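Local structure of aminotransferase TlmJ (Streptoalloteichus hindustanus, 5UID) at residues 16-21 with 252-257. The protein is probably a pyridoxal 5'-phosphate-dependent aminotransferase of the DegT/DnrJ/EryC1 family, transferring amino groups in natural-product biosynthesis. Residues are numbered along the deposited sequence; the frame is centred on the assembly and turned at random.
Sequences EAELAA and ASIGSV. With SO4 (sulfate ion), chain I.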
loop_
_atom_site.group_PDB
_atom_site.type_symbol
_atom_site.label_atom_id
_atom_site.label_comp_id
_atom_site.label_asym_id
_atom_site.label_seq_id
_atom_site.Cartn_x
_atom_site.Cartn_y
_atom_site.Cartn_z
ATOM N N GLU A 16 -14.877 12.823 -15.321
ATOM C CA GLU A 16 -14.717 12.218 -16.641
ATOM C C GLU A 16 -13.257 12.188 -17.080
ATOM O O GLU A 16 -12.809 11.204 -17.682
ATOM C CB GLU A 16 -15.568 12.963 -17.669
ATOM C CG GLU A 16 -17.066 12.756 -17.505
ATOM C CD GLU A 16 -17.507 11.334 -17.811
ATOM O OE1 GLU A 16 -16.737 10.585 -18.451
ATOM O OE2 GLU A 16 -18.631 10.966 -17.411
ATOM N N ALA A 17 -12.501 13.252 -16.800
ATOM C CA ALA A 17 -11.104 13.286 -17.221
ATOM C C ALA A 17 -10.289 12.212 -16.512
ATOM O O ALA A 17 -9.434 11.564 -17.127
ATOM C CB ALA A 17 -10.508 14.671 -16.972
ATOM N N GLU A 18 -10.545 12.002 -15.217
ATOM C CA GLU A 18 -9.868 10.928 -14.497
ATOM C C GLU A 18 -10.335 9.559 -14.981
ATOM O O GLU A 18 -9.540 8.613 -15.047
ATOM C CB GLU A 18 -10.099 11.073 -12.992
ATOM C CG GLU A 18 -9.383 12.255 -12.340
ATOM C CD GLU A 18 -10.091 13.588 -12.550
ATOM O OE1 GLU A 18 -11.178 13.607 -13.165
ATOM O OE2 GLU A 18 -9.554 14.622 -12.092
ATOM N N LEU A 19 -11.621 9.435 -15.324
ATOM C CA LEU A 19 -12.128 8.170 -15.849
ATOM C C LEU A 19 -11.490 7.832 -17.189
ATOM O O LEU A 19 -11.146 6.673 -17.444
ATOM C CB LEU A 19 -13.649 8.226 -15.991
ATOM C CG LEU A 19 -14.486 8.036 -14.728
ATOM C CD1 LEU A 19 -15.936 8.401 -15.007
ATOM C CD2 LEU A 19 -14.372 6.602 -14.220
ATOM N N ALA A 20 -11.329 8.833 -18.057
ATOM C CA ALA A 20 -10.724 8.588 -19.363
ATOM C C ALA A 20 -9.290 8.098 -19.219
ATOM O O ALA A 20 -8.837 7.249 -19.995
ATOM C CB ALA A 20 -10.782 9.854 -20.217
ATOM N N ALA A 21 -8.560 8.619 -18.229
ATOM C CA ALA A 21 -7.213 8.123 -17.968
ATOM C C ALA A 21 -7.247 6.663 -17.533
ATOM O O ALA A 21 -6.468 5.840 -18.025
ATOM C CB ALA A 21 -6.526 8.989 -16.909
ATOM N N ALA A 252 -1.287 6.393 -10.942
ATOM C CA ALA A 252 -0.404 7.415 -11.494
ATOM C C ALA A 252 -1.086 8.197 -12.611
ATOM O O ALA A 252 -0.917 9.418 -12.714
ATOM C CB ALA A 252 0.891 6.777 -11.996
ATOM N N SER A 253 -1.859 7.513 -13.461
ATOM C CA SER A 253 -2.547 8.213 -14.542
ATOM C C SER A 253 -3.606 9.163 -13.995
ATOM O O SER A 253 -3.825 10.245 -14.550
ATOM C CB SER A 253 -3.172 7.212 -15.512
ATOM O OG SER A 253 -4.289 6.561 -14.936
ATOM N N ILE A 254 -4.275 8.770 -12.910
ATOM C CA ILE A 254 -5.170 9.693 -12.220
ATOM C C ILE A 254 -4.388 10.877 -11.665
ATOM O O ILE A 254 -4.852 12.023 -11.710
ATOM C CB ILE A 254 -5.941 8.952 -11.110
ATOM C CG1 ILE A 254 -6.816 7.854 -11.715
ATOM C CG2 ILE A 254 -6.788 9.922 -10.294
ATOM C CD1 ILE A 254 -7.589 7.067 -10.681
ATOM N N GLY A 255 -3.186 10.621 -11.141
ATOM C CA GLY A 255 -2.402 11.690 -10.539
ATOM C C GLY A 255 -2.028 12.784 -11.521
ATOM O O GLY A 255 -2.065 13.971 -11.187
ATOM N N SER A 256 -1.650 12.402 -12.744
ATOM C CA SER A 256 -1.312 13.404 -13.748
ATOM C C SER A 256 -2.514 14.283 -14.072
ATOM O O SER A 256 -2.366 15.488 -14.303
ATOM C CB SER A 256 -0.781 12.728 -15.012
ATOM O OG SER A 256 0.518 12.207 -14.801
ATOM N N VAL A 257 -3.713 13.697 -14.087
ATOM C CA VAL A 257 -4.916 14.483 -14.343
ATOM C C VAL A 257 -5.203 15.408 -13.166
ATOM O O VAL A 257 -5.481 16.599 -13.346
ATOM C CB VAL A 257 -6.110 13.558 -14.644
ATOM C CG1 VAL A 257 -7.384 14.374 -14.804
ATOM C CG2 VAL A 257 -5.845 12.728 -15.892
HETATM S S SO4 I . -16.502 16.026 -14.311
HETATM O O1 SO4 I . -15.430 16.048 -13.320
HETATM O O2 SO4 I . -16.018 16.605 -15.560
HETATM O O3 SO4 I . -17.632 16.809 -13.820
HETATM O O4 SO4 I . -16.934 14.652 -14.547
#
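The short axes of 16-21 and 252-257 approach to 8.7 Å, their N-to-C directions 146° apart, so the segments run roughly antiparallel, the CA atoms of E18 and I254, and of A21 and S253, being nearest. V257 reaches across with both methyls: CG1, anti to the backbone N (chi1 176°), lies 3.8 Å from A17 CB, while CG2 rests 3.9 Å from A21 CB. E18 bends at chi2 (79°), which places CD beside V257; the two side chains cross obliquely, OE2 standing 3.5 Å from V257 CG1. E18 CG passes I254 CG2 at 4.0 Å, the pair crossing at about a right angle. The acid is satisfied elsewhere: OE2 accepts from Q258 and pairs with R261, and OE1 takes the N-H of G15. An alanine at E18 would probably leave R261 without this counter-charge and open a gap beside V257 CG1. A21 CB also sits 3.8 Å from S253 OG, whose stronger hydrogen bond goes to V250 O. F26 of the second subunit packs on both E18 and I254. I254 also touches the cofactor, so this antiparallel helix packing joins the N-terminal helix 16-28 to the pyridoxal phosphate pocket near the subunit interface.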